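Local coordinates for tylactone synthase starter module and modules 1 & 2 (Streptomyces fradiae, PDB 2Z5L), which contains the first ketoreductase of the tylosin polyketide synthase, which probably reduces the beta-keto group of the growing chain with NADPH and sets its chirality, at residues D25-R30 / R247-G252; L51-T57 / A78-I84; V150-E156 / V233-A237; M268-G272 / W433-M438; A322-A328 / L372-L376. One frame throughout, in Å; residues are numbered along the deposited sequence.

Interaction 1: residues D25-R30 / R247-G252; sequences DAWRYR and RAAAAG
Y29 and R247 form a non-hydrogen-bonded pair, their CA atoms 4.0 Å apart, as the terminal bridge of the antiparallel pairing of strands 28-35 and 239-247. The next backbone bond runs from A248 N to R28 O (2.7 Å), and beyond it segment 247-252 is loop, held mostly by side chains. The R28 chain bends at chi3, turning NE to A249 O over 2.9 Å; the bond is nearly straight at 166°, and that oxygen lies in the guanidinium plane. A251 CB lies toward one face of the same group, whose NH1 makes a salt bridge with D472. Y29 and R247 run side by side in the same direction, ring and guanidinium planes 38° apart. The Y29 hydroxyl sits above one face of the guanidinium, toward its rim, without bonding to it, and is hydrogen-bonded to W482 NE1 instead. R247 NH2 reaches back to A26 O (2.7 Å), while its NH1 forms a salt bridge with E503. D25 spreads its carboxylate over two successive amides: the approach of OD1 to A251 N is doubtfully short, whereas G252 N meets D25 OD2 at 3.2 Å on the syn side, 17° out of the carboxylate plane.

Interaction 2: residues L51-T57 / A78-I84; sequences LLVAPPT and ARLEVPI
V53 and L80 lie side by side in parallel strands, their CA atoms 4.7 Å apart, with the A54-E81 pair following and carrying its side chains to the other face. L80 bonds to the residues on both sides of V53. Its N gives to L52 O at 2.6 Å, and its O accepts from A54 N at 3.0 Å. V82 N then gives to A54 O at 3.0 Å. V53 CG1 touches V82 CG2 at 3.7 Å. Past the strands the P56 and P83 side chains cross at about a right angle, P56 CG lying 3.7 Å from P83 CB. E81 keeps CG anti to its backbone N (chi1 -156°), which carries the carboxylate alongside P56 to T57; there T57 N meets OE2 of E81 at 3.0 Å from well above the carboxylate plane, although T57 is poorly ordered. The two strands belong to a beta-alpha-beta unit of Rossmann type, connected by helix 60-71. That helix places L63, T67 and L70 against L52. Helix 88-99 supplies L95 to both L51 and L80, and L94 to V82. The V82 carbonyl oxygen is buried without a hydrogen-bond partner in the model, and P55 CA approaches it at 3.5 Å through a CA-H...O contact.

Interaction 3: residues V150-E156 / V233-A237; sequences VAVVPGE and VAVRA
A side-on salt bridge between E156 and R236, backed by a small apolar patch, joins the loop that follows strand 140-147 to the end of strand 232-236. These elements belong to the N-terminal half of the chain, which in ketoreductases of this family is usually regarded as the structural subdomain. R236 presents NE and NH2 to the carboxylate: NE meets OE2 of E156 at 3.0 Å on its syn lone pair, and NH2 meets OE1 of E156 at 3.0 Å, with a weaker bond from NE to OE1. The two planes are 61° apart, and NH2 arrives from above the carboxylate plane. V153 N reaches OE1 of E156 (3.1 Å) from the opposite face. E156 can do this because CG stands between its own N and carbonyl carbon (chi1 76°), folding the acid back over its loop. V152 N also points to OE1, but at a distance too short to be trusted.

The bend of R236 at chi2 (-72°) helps bring its NH1 back to V235 O, 3.0 Å away. V152 CG2 lies over one guanidinium face, toward the rim, and packs against A234 CB at 3.6 Å; W33 of strand 28-35 touches both V152 and A234. R236 has a second acid partner outside the contact: NH2 also makes a salt bridge with D185. Two carboxylates thus share one arginine, which would be expected to keep E156 ionised and R236 charged, with the V153 amide probably stabilising the negative charge on OE1.

Interaction 4: residues M268-G272 / W433-M438; sequences MGAIG and WGGGGM
I271 and W433 provide the main apolar contact between the first turn of helix 270-281 and the loop after strand 426-430. It is a CH-pi interaction: I271 CG1 stands 3.5 Å from the centroid of the six-membered ring of W433, only 11° off the ring normal. CD1 continues along the same face, coming within 3.6 Å of W433 CE2, so the branch spans the indole where the two rings fuse. With CG1 anti to the carbonyl carbon (chi1 -73°) the isoleucine extends that branch over the indole, and the two side chains cross at about a right angle. W433 in turn meets the ring of W430, the planes about 65° apart.

Looser van der Waals contacts come from further along the loop. M438, bent at chi2 and chi3, lies near I271, but the model sets its sulfur implausibly close to A270 CB, so the position of SD is uncertain. G437 passes with its C 3.8 Å from A270 CB, and its CA is 4.9 Å from that of A270.

Hydrogen bonds across the contact are absent. Within the loop M438 N makes a weak one to G436 O, and G434 is tied by its backbone to M455.

G269, at the N-cap position of the helix, and G272 fit the glycine-rich GxGxxG pattern, consistent with the nucleotide-binding turn of a Rossmann-type short-chain dehydrogenase/reductase. With no hydrogen bond across it, the contact between residues 433-438 and the helix start rests on shape fit and on the indole face offered to I271.

Interaction 5: residues A322-A328 / L372-L376; sequences AERDALA and LLHQL
L327 and A328 receive L376 between them, and this leucine makes the closest contact between side-chain carbons. Its CG is anti to the carbonyl carbon (chi1 -66°), sending both methyls toward the pair: L376 CD1 lies 3.5 Å from L327 CB, closer than carbon atoms usually pack, while L376 CD2 rests 3.6 Å from A328 CB. L327 CD1 meets L373 CD2 at 3.7 Å, the two side chains crossing at about a right angle, and L372 CB at 4.0 Å. L372 CD1 abuts the carbonyl of A322. The arrangement joins helix 324-333 to helix 356-376 in the Rossmann-type KR domain: the axes of their local segments come within 10.4 Å, with a signed crossing angle of -55°. L373 carries the packing onward to the sheet, touching V339 and H341 of strand 338-341 and L263 and T265 of strand 261-265, while L327 leans on C319.

Aliphatic parts of a charged residue form the second group. R324 CG meets L372 CD2 at 3.6 Å, the side chains again nearly perpendicular, and the edge of its guanidinium turns toward L376 CD2 at longer range.

No hydrogen bond crosses the contact. A328 N donates to R324 O over 2.9 Å, even with L376 CD1 only 3.3 Å from that same nitrogen.

In the fold
Interactions 1 and 4 are surface contacts, whereas 2, 3 and 5 are partly buried. Interactions 2 and 3 lie in the N-terminal half, which probably forms the structural subdomain, while 1 sits where its strands meet strand 474-477 and helix 457-470; 4 and 5 belong to the KR domain, their centres 24 Å apart. The chemistry differs from place to place: interaction 1 relies on charged side chains gripping a loop backbone, interaction 2 on strand-to-strand hydrogen bonds, and interaction 3 on one shared arginine. Interactions 4 and 5 have no hydrogen bonds across them, but one sets an aliphatic branch on an indole face and the other interleaves leucines between helices. Interactions 2 and 4 lie farthest apart, about 45 Å between centres.

Interaction 1: residues D25-R30 / R247-G252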
# COMPACT_ATOMS: atom_id res chain seq x y z
N ASP A 25 -20.97 -6.34 -5.48
CA ASP A 25 -20.70 -6.61 -4.07
C ASP A 25 -19.84 -7.86 -3.90
O ASP A 25 -19.29 -8.10 -2.83
CB ASP A 25 -21.99 -6.76 -3.25
CG ASP A 25 -22.67 -5.42 -2.95
OD1 ASP A 25 -21.97 -4.45 -2.60
OD2 ASP A 25 -23.91 -5.34 -3.06
N ALA A 26 -19.72 -8.66 -4.96
CA ALA A 26 -18.91 -9.87 -4.90
C ALA A 26 -17.44 -9.55 -5.15
O ALA A 26 -16.61 -10.45 -5.20
CB ALA A 26 -19.41 -10.89 -5.92
N TRP A 27 -17.14 -8.26 -5.31
CA TRP A 27 -15.78 -7.81 -5.57
C TRP A 27 -15.23 -7.06 -4.36
O TRP A 27 -14.08 -6.65 -4.37
CB TRP A 27 -15.74 -6.86 -6.78
CG TRP A 27 -16.15 -7.49 -8.08
CD1 TRP A 27 -16.33 -8.82 -8.33
CD2 TRP A 27 -16.41 -6.81 -9.32
NE1 TRP A 27 -16.68 -9.02 -9.64
CE2 TRP A 27 -16.73 -7.80 -10.27
CE3 TRP A 27 -16.39 -5.47 -9.71
CZ2 TRP A 27 -17.04 -7.49 -11.60
CZ3 TRP A 27 -16.70 -5.15 -11.04
CH2 TRP A 27 -17.01 -6.16 -11.97
N ARG A 28 -16.04 -6.90 -3.33
CA ARG A 28 -15.63 -6.17 -2.15
C ARG A 28 -14.92 -7.01 -1.08
O ARG A 28 -15.49 -7.97 -0.56
CB ARG A 28 -16.85 -5.49 -1.52
CG ARG A 28 -17.50 -4.41 -2.38
CD ARG A 28 -18.82 -4.00 -1.77
NE ARG A 28 -18.67 -3.66 -0.36
CZ ARG A 28 -18.15 -2.53 0.09
NH1 ARG A 28 -17.74 -1.61 -0.78
NH2 ARG A 28 -18.02 -2.32 1.39
N TYR A 29 -13.69 -6.63 -0.76
CA TYR A 29 -12.91 -7.33 0.25
C TYR A 29 -12.29 -6.31 1.20
O TYR A 29 -12.25 -5.11 0.92
CB TYR A 29 -11.81 -8.16 -0.39
CG TYR A 29 -12.28 -9.14 -1.43
CD1 TYR A 29 -12.58 -8.71 -2.72
CD2 TYR A 29 -12.40 -10.50 -1.14
CE1 TYR A 29 -12.97 -9.61 -3.70
CE2 TYR A 29 -12.79 -11.41 -2.12
CZ TYR A 29 -13.07 -10.97 -3.40
OH TYR A 29 -13.42 -11.86 -4.39
N ARG A 30 -11.81 -6.80 2.34
CA ARG A 30 -11.20 -5.92 3.32
C ARG A 30 -10.15 -6.64 4.14
O ARG A 30 -10.02 -7.87 4.05
CB ARG A 30 -12.28 -5.33 4.24
CG ARG A 30 -12.88 -6.30 5.25
CD ARG A 30 -13.96 -5.64 6.10
NE ARG A 30 -13.75 -4.19 6.25
CZ ARG A 30 -14.35 -3.27 5.50
NH1 ARG A 30 -15.21 -3.63 4.56
NH2 ARG A 30 -14.10 -1.98 5.69
N ARG A 247 -13.97 -11.10 2.51
CA ARG A 247 -14.96 -10.38 1.72
C ARG A 247 -15.61 -9.33 2.61
O ARG A 247 -15.92 -9.61 3.77
CB ARG A 247 -16.00 -11.35 1.15
CG ARG A 247 -15.37 -12.46 0.30
CD ARG A 247 -16.40 -13.30 -0.44
NE ARG A 247 -16.66 -12.81 -1.80
CZ ARG A 247 -16.32 -13.47 -2.91
NH1 ARG A 247 -15.71 -14.64 -2.84
NH2 ARG A 247 -16.59 -12.95 -4.09
N ALA A 248 -15.78 -8.13 2.09
CA ALA A 248 -16.39 -7.06 2.87
C ALA A 248 -17.90 -7.13 2.73
O ALA A 248 -18.42 -7.82 1.85
CB ALA A 248 -15.87 -5.71 2.42
N ALA A 249 -18.61 -6.42 3.59
CA ALA A 249 -20.06 -6.39 3.56
C ALA A 249 -20.57 -5.99 2.18
O ALA A 249 -19.78 -5.79 1.25
CB ALA A 249 -20.58 -5.42 4.62
N ALA A 250 -21.89 -5.88 2.03
CA ALA A 250 -22.45 -5.49 0.74
C ALA A 250 -22.68 -3.98 0.71
O ALA A 250 -22.79 -3.34 1.75
CB ALA A 250 -23.77 -6.23 0.48
N ALA A 251 -22.75 -3.43 -0.50
CA ALA A 251 -22.98 -2.01 -0.69
C ALA A 251 -24.47 -1.80 -0.91
O ALA A 251 -25.03 -0.77 -0.55
CB ALA A 251 -22.20 -1.51 -1.90
N GLY A 252 -25.11 -2.81 -1.51
CA GLY A 252 -26.53 -2.74 -1.77
C GLY A 252 -26.95 -1.54 -2.59
O GLY A 252 -26.30 -1.17 -3.56

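Interaction 2: residues L51-T57 / A78-I84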
# COMPACT_ATOMS: atom_id res chain seq x y z
N LEU A 51 20.74 -12.03 13.23
CA LEU A 51 21.52 -10.82 13.04
C LEU A 51 20.55 -9.66 13.20
O LEU A 51 19.68 -9.45 12.36
CB LEU A 51 22.12 -10.79 11.64
CG LEU A 51 23.07 -9.63 11.30
CD1 LEU A 51 24.39 -9.80 12.03
CD2 LEU A 51 23.32 -9.61 9.79
N LEU A 52 20.68 -8.92 14.30
CA LEU A 52 19.81 -7.77 14.52
C LEU A 52 20.42 -6.56 13.85
O LEU A 52 21.50 -6.12 14.24
CB LEU A 52 19.66 -7.47 16.01
CG LEU A 52 19.23 -8.61 16.91
CD1 LEU A 52 19.14 -8.10 18.33
CD2 LEU A 52 17.89 -9.19 16.45
N VAL A 53 19.73 -6.03 12.84
CA VAL A 53 20.18 -4.85 12.09
C VAL A 53 19.38 -3.66 12.61
O VAL A 53 18.15 -3.68 12.62
CB VAL A 53 19.89 -4.98 10.59
CG1 VAL A 53 20.48 -3.79 9.85
CG2 VAL A 53 20.48 -6.29 10.05
N ALA A 54 20.08 -2.62 13.04
CA ALA A 54 19.40 -1.44 13.57
C ALA A 54 20.14 -0.14 13.28
O ALA A 54 21.36 -0.15 13.08
CB ALA A 54 19.22 -1.60 15.07
N PRO A 55 19.41 0.99 13.26
CA PRO A 55 20.00 2.31 13.00
C PRO A 55 20.98 2.66 14.11
O PRO A 55 20.88 2.14 15.21
CB PRO A 55 18.80 3.25 13.01
CG PRO A 55 17.67 2.37 12.62
CD PRO A 55 17.95 1.10 13.37
N PRO A 56 21.92 3.57 13.84
CA PRO A 56 22.93 4.00 14.81
C PRO A 56 22.36 4.28 16.19
O PRO A 56 21.67 5.28 16.40
CB PRO A 56 23.51 5.26 14.16
CG PRO A 56 23.39 4.95 12.70
CD PRO A 56 22.01 4.38 12.61
N THR A 57 22.65 3.38 17.13
CA THR A 57 22.18 3.49 18.51
C THR A 57 20.69 3.81 18.58
O THR A 57 20.27 4.79 19.20
CB THR A 57 22.96 4.59 19.27
OG1 THR A 57 22.80 5.85 18.62
CG2 THR A 57 24.44 4.23 19.34
N ALA A 78 23.83 -11.55 16.90
CA ALA A 78 24.97 -10.71 16.52
C ALA A 78 24.41 -9.44 15.89
O ALA A 78 23.92 -9.46 14.76
CB ALA A 78 25.84 -11.44 15.52
N ARG A 79 24.49 -8.33 16.61
CA ARG A 79 23.95 -7.07 16.12
C ARG A 79 24.78 -6.34 15.06
O ARG A 79 26.00 -6.42 15.03
CB ARG A 79 23.70 -6.14 17.31
CG ARG A 79 24.92 -5.83 18.14
CD ARG A 79 24.55 -5.01 19.38
NE ARG A 79 23.98 -5.84 20.44
CZ ARG A 79 23.58 -5.38 21.62
NH1 ARG A 79 23.68 -4.09 21.90
NH2 ARG A 79 23.09 -6.23 22.53
N LEU A 80 24.10 -5.63 14.16
CA LEU A 80 24.76 -4.86 13.11
C LEU A 80 24.15 -3.45 13.06
O LEU A 80 22.96 -3.27 13.33
CB LEU A 80 24.59 -5.53 11.75
CG LEU A 80 25.50 -5.03 10.62
CD1 LEU A 80 26.92 -5.55 10.82
CD2 LEU A 80 24.97 -5.50 9.29
N GLU A 81 24.96 -2.47 12.69
CA GLU A 81 24.47 -1.10 12.61
C GLU A 81 24.45 -0.58 11.17
O GLU A 81 25.48 -0.53 10.50
CB GLU A 81 25.34 -0.19 13.47
CG GLU A 81 24.64 1.07 13.91
CD GLU A 81 25.41 1.85 14.95
OE1 GLU A 81 26.43 2.48 14.60
OE2 GLU A 81 24.99 1.83 16.13
N VAL A 82 23.26 -0.20 10.70
CA VAL A 82 23.12 0.36 9.37
C VAL A 82 22.36 1.67 9.45
O VAL A 82 21.18 1.70 9.79
CB VAL A 82 22.35 -0.57 8.41
CG1 VAL A 82 22.07 0.17 7.09
CG2 VAL A 82 23.16 -1.81 8.13
N PRO A 83 23.03 2.77 9.12
CA PRO A 83 22.40 4.08 9.17
C PRO A 83 21.30 4.28 8.13
O PRO A 83 21.35 3.75 7.01
CB PRO A 83 23.58 5.03 8.97
CG PRO A 83 24.47 4.25 8.04
CD PRO A 83 24.41 2.84 8.60
N ILE A 84 20.28 5.04 8.52
CA ILE A 84 19.17 5.37 7.63
C ILE A 84 19.83 6.19 6.53
O ILE A 84 20.80 6.90 6.78
CB ILE A 84 18.12 6.18 8.41
CG1 ILE A 84 17.66 5.34 9.60
CG2 ILE A 84 16.94 6.54 7.53
CD1 ILE A 84 16.86 6.11 10.62

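Interaction 3: residues V150-E156 / V233-A237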
# COMPACT_ATOMS: atom_id res chain seq x y z
N VAL A 150 0.17 -0.84 11.36
CA VAL A 150 -1.21 -1.19 11.07
C VAL A 150 -2.08 -1.06 12.31
O VAL A 150 -1.65 -1.37 13.42
CB VAL A 150 -1.29 -2.64 10.58
CG1 VAL A 150 -0.59 -2.78 9.22
CG2 VAL A 150 -0.63 -3.55 11.60
N ALA A 151 -3.32 -0.61 12.12
CA ALA A 151 -4.27 -0.44 13.22
C ALA A 151 -5.08 -1.72 13.41
O ALA A 151 -5.95 -2.04 12.60
CB ALA A 151 -5.20 0.73 12.93
N VAL A 152 -4.80 -2.45 14.49
CA VAL A 152 -5.50 -3.70 14.78
C VAL A 152 -6.58 -3.56 15.86
O VAL A 152 -7.60 -4.24 15.81
CB VAL A 152 -4.51 -4.80 15.24
CG1 VAL A 152 -5.27 -6.09 15.51
CG2 VAL A 152 -3.43 -5.00 14.20
N VAL A 153 -6.34 -2.68 16.82
CA VAL A 153 -7.27 -2.44 17.92
C VAL A 153 -7.80 -1.00 17.88
O VAL A 153 -7.13 -0.10 17.36
CB VAL A 153 -6.58 -2.69 19.30
CG1 VAL A 153 -6.03 -4.10 19.37
CG2 VAL A 153 -5.46 -1.67 19.53
N PRO A 154 -9.01 -0.76 18.42
CA PRO A 154 -9.62 0.57 18.43
C PRO A 154 -8.74 1.65 19.05
O PRO A 154 -8.16 1.46 20.12
CB PRO A 154 -10.91 0.35 19.22
CG PRO A 154 -11.26 -1.07 18.89
CD PRO A 154 -9.92 -1.76 19.00
N GLY A 155 -8.64 2.79 18.37
CA GLY A 155 -7.83 3.88 18.88
C GLY A 155 -6.53 4.10 18.11
O GLY A 155 -6.21 5.24 17.74
N GLU A 156 -5.80 3.02 17.86
CA GLU A 156 -4.53 3.12 17.13
C GLU A 156 -4.77 3.30 15.64
O GLU A 156 -5.72 2.77 15.07
CB GLU A 156 -3.66 1.87 17.38
CG GLU A 156 -4.09 0.62 16.62
CD GLU A 156 -3.41 -0.65 17.12
OE1 GLU A 156 -3.47 -1.68 16.40
OE2 GLU A 156 -2.83 -0.65 18.22
N VAL A 233 2.21 -10.54 10.92
CA VAL A 233 1.63 -10.61 12.25
C VAL A 233 1.77 -9.29 13.03
O VAL A 233 2.71 -8.53 12.82
CB VAL A 233 2.31 -11.74 13.07
CG1 VAL A 233 1.66 -11.90 14.43
CG2 VAL A 233 2.23 -13.05 12.28
N ALA A 234 0.81 -9.04 13.91
CA ALA A 234 0.82 -7.83 14.72
C ALA A 234 0.80 -8.26 16.18
O ALA A 234 -0.15 -8.89 16.64
CB ALA A 234 -0.39 -6.98 14.41
N VAL A 235 1.86 -7.92 16.91
CA VAL A 235 1.94 -8.28 18.32
C VAL A 235 1.35 -7.19 19.20
O VAL A 235 1.78 -6.04 19.16
CB VAL A 235 3.40 -8.53 18.74
CG1 VAL A 235 3.46 -8.86 20.23
CG2 VAL A 235 3.98 -9.67 17.92
N ARG A 236 0.35 -7.57 19.99
CA ARG A 236 -0.32 -6.65 20.90
C ARG A 236 -0.42 -7.31 22.28
O ARG A 236 -0.21 -8.52 22.41
CB ARG A 236 -1.72 -6.33 20.37
CG ARG A 236 -1.74 -5.52 19.08
CD ARG A 236 -1.31 -4.08 19.34
NE ARG A 236 -1.36 -3.26 18.12
CZ ARG A 236 -0.50 -3.34 17.12
NH1 ARG A 236 0.51 -4.21 17.16
NH2 ARG A 236 -0.63 -2.56 16.06
N ALA A 237 -0.74 -6.51 23.30
CA ALA A 237 -0.88 -7.03 24.66
C ALA A 237 -1.91 -8.15 24.67
O ALA A 237 -1.79 -9.13 25.41
CB ALA A 237 -1.31 -5.92 25.60

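Interaction 4: residues M268-G272 / W433-M438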
# COMPACT_ATOMS: atom_id res chain seq x y z
N MET A 268 -6.99 13.67 -16.86
CA MET A 268 -6.85 13.39 -18.28
C MET A 268 -6.39 11.94 -18.49
O MET A 268 -5.94 11.57 -19.58
CB MET A 268 -5.89 14.39 -18.94
CG MET A 268 -6.44 15.84 -18.93
SD MET A 268 -7.90 16.02 -20.03
CE MET A 268 -7.08 16.21 -21.56
N GLY A 269 -6.51 11.12 -17.43
CA GLY A 269 -6.15 9.71 -17.48
C GLY A 269 -7.38 8.89 -17.79
O GLY A 269 -8.49 9.42 -17.81
N ALA A 270 -7.21 7.59 -18.04
CA ALA A 270 -8.35 6.72 -18.38
C ALA A 270 -9.45 6.75 -17.33
O ALA A 270 -10.63 6.82 -17.66
CB ALA A 270 -7.86 5.27 -18.60
N ILE A 271 -9.05 6.65 -16.07
CA ILE A 271 -10.01 6.68 -14.99
C ILE A 271 -10.55 8.12 -14.86
O ILE A 271 -11.76 8.35 -14.87
CB ILE A 271 -9.35 6.22 -13.68
CG1 ILE A 271 -9.14 4.70 -13.74
CG2 ILE A 271 -10.21 6.60 -12.48
CD1 ILE A 271 -8.31 4.12 -12.61
N GLY A 272 -9.64 9.08 -14.77
CA GLY A 272 -10.03 10.48 -14.65
C GLY A 272 -11.16 10.91 -15.59
O GLY A 272 -12.21 11.38 -15.13
N TRP A 433 -8.33 -2.58 -14.17
CA TRP A 433 -9.38 -1.74 -14.76
C TRP A 433 -9.70 -2.05 -16.21
O TRP A 433 -8.82 -2.02 -17.08
CB TRP A 433 -9.03 -0.26 -14.64
CG TRP A 433 -9.57 0.38 -13.40
CD1 TRP A 433 -9.20 0.12 -12.12
CD2 TRP A 433 -10.61 1.36 -13.33
NE1 TRP A 433 -9.93 0.88 -11.24
CE2 TRP A 433 -10.81 1.65 -11.96
CE3 TRP A 433 -11.39 2.03 -14.28
CZ2 TRP A 433 -11.76 2.58 -11.52
CZ3 TRP A 433 -12.33 2.95 -13.84
CH2 TRP A 433 -12.51 3.21 -12.47
N GLY A 434 -10.97 -2.34 -16.48
CA GLY A 434 -11.43 -2.56 -17.84
C GLY A 434 -11.00 -1.46 -18.79
O GLY A 434 -10.57 -0.39 -18.35
N GLY A 435 -11.12 -1.72 -20.08
CA GLY A 435 -11.63 -0.73 -21.02
C GLY A 435 -10.52 -0.05 -21.80
O GLY A 435 -9.34 -0.32 -21.59
N GLY A 436 -10.91 0.85 -22.70
CA GLY A 436 -9.96 1.71 -23.38
C GLY A 436 -9.08 2.48 -22.41
O GLY A 436 -9.44 2.69 -21.26
N GLY A 437 -7.91 2.89 -22.89
CA GLY A 437 -7.08 3.84 -22.17
C GLY A 437 -6.06 3.16 -21.27
O GLY A 437 -4.92 3.60 -21.18
N MET A 438 -6.49 2.09 -20.62
CA MET A 438 -5.81 1.61 -19.42
C MET A 438 -4.53 0.86 -19.77
O MET A 438 -4.56 -0.31 -20.15
CB MET A 438 -6.74 0.70 -18.60
CG MET A 438 -7.91 1.43 -17.97
SD MET A 438 -7.40 2.83 -16.95
CE MET A 438 -5.99 2.13 -16.10

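Interaction 5: residues A322-A328 / L372-L376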
# COMPACT_ATOMS: atom_id res chain seq x y z
N ALA A 322 2.35 17.15 -6.91
CA ALA A 322 3.13 17.29 -5.68
C ALA A 322 3.62 18.73 -5.51
O ALA A 322 4.31 19.04 -4.54
CB ALA A 322 4.31 16.33 -5.71
N GLU A 323 3.27 19.59 -6.46
CA GLU A 323 3.67 21.00 -6.42
C GLU A 323 2.71 21.74 -5.48
O GLU A 323 1.49 21.74 -5.70
CB GLU A 323 3.59 21.59 -7.83
CG GLU A 323 4.41 22.84 -8.06
CD GLU A 323 4.32 23.33 -9.49
OE1 GLU A 323 3.38 24.10 -9.81
OE2 GLU A 323 5.18 22.94 -10.31
N ARG A 324 3.25 22.36 -4.44
CA ARG A 324 2.44 23.08 -3.47
C ARG A 324 1.60 24.23 -4.01
O ARG A 324 0.36 24.19 -3.97
CB ARG A 324 3.32 23.62 -2.33
CG ARG A 324 3.47 22.66 -1.18
CD ARG A 324 3.51 23.41 0.13
NE ARG A 324 2.36 24.31 0.28
CZ ARG A 324 2.43 25.64 0.25
NH1 ARG A 324 1.32 26.36 0.39
NH2 ARG A 324 3.60 26.25 0.10
N ASP A 325 2.28 25.25 -4.50
CA ASP A 325 1.66 26.45 -5.06
C ASP A 325 0.52 26.15 -6.04
O ASP A 325 -0.56 26.73 -5.94
CB ASP A 325 2.73 27.29 -5.77
CG ASP A 325 3.56 28.13 -4.80
OD1 ASP A 325 3.56 27.81 -3.59
OD2 ASP A 325 4.21 29.09 -5.26
N ALA A 326 0.76 25.22 -6.97
CA ALA A 326 -0.24 24.86 -7.98
C ALA A 326 -1.53 24.29 -7.39
O ALA A 326 -2.63 24.70 -7.79
CB ALA A 326 0.37 23.90 -9.00
N LEU A 327 -1.41 23.34 -6.46
CA LEU A 327 -2.61 22.76 -5.84
C LEU A 327 -3.27 23.77 -4.90
O LEU A 327 -4.48 23.93 -4.94
CB LEU A 327 -2.31 21.48 -5.05
CG LEU A 327 -2.24 20.12 -5.78
CD1 LEU A 327 -2.19 18.98 -4.74
CD2 LEU A 327 -3.49 19.95 -6.65
N ALA A 328 -2.49 24.41 -4.04
CA ALA A 328 -3.06 25.40 -3.11
C ALA A 328 -3.89 26.43 -3.88
O ALA A 328 -5.05 26.64 -3.58
CB ALA A 328 -1.94 26.10 -2.33
N LEU A 372 -0.63 16.33 0.10
CA LEU A 372 -0.81 17.77 -0.07
C LEU A 372 -2.29 18.14 -0.07
O LEU A 372 -2.68 19.19 0.46
CB LEU A 372 -0.18 18.25 -1.38
CG LEU A 372 1.33 18.47 -1.33
CD1 LEU A 372 1.85 18.74 -2.71
CD2 LEU A 372 1.65 19.63 -0.38
N LEU A 373 -3.12 17.30 -0.68
CA LEU A 373 -4.56 17.55 -0.72
C LEU A 373 -5.10 17.45 0.70
O LEU A 373 -6.04 18.15 1.08
CB LEU A 373 -5.27 16.54 -1.61
CG LEU A 373 -4.96 16.58 -3.10
CD1 LEU A 373 -5.53 15.33 -3.75
CD2 LEU A 373 -5.53 17.83 -3.75
N HIS A 374 -4.49 16.57 1.48
CA HIS A 374 -4.87 16.36 2.87
C HIS A 374 -4.63 17.64 3.69
O HIS A 374 -5.47 18.01 4.51
CB HIS A 374 -4.05 15.20 3.46
CG HIS A 374 -4.12 15.09 4.94
ND1 HIS A 374 -5.26 14.69 5.61
CD2 HIS A 374 -3.18 15.30 5.90
CE1 HIS A 374 -5.01 14.65 6.91
NE2 HIS A 374 -3.76 15.01 7.11
N GLN A 375 -3.51 18.31 3.44
CA GLN A 375 -3.14 19.52 4.17
C GLN A 375 -3.77 20.82 3.65
O GLN A 375 -4.07 21.72 4.44
CB GLN A 375 -1.62 19.66 4.17
CG GLN A 375 -0.90 18.40 4.63
CD GLN A 375 0.57 18.37 4.23
OE1 GLN A 375 0.97 18.95 3.22
NE2 GLN A 375 1.37 17.65 5.02
N LEU A 376 -3.95 20.91 2.34
CA LEU A 376 -4.54 22.10 1.74
C LEU A 376 -6.05 22.16 1.99
O LEU A 376 -6.67 23.20 1.76
CB LEU A 376 -4.22 22.15 0.25
CG LEU A 376 -2.75 22.33 -0.13
CD1 LEU A 376 -2.58 22.17 -1.65
CD2 LEU A 376 -2.26 23.68 0.32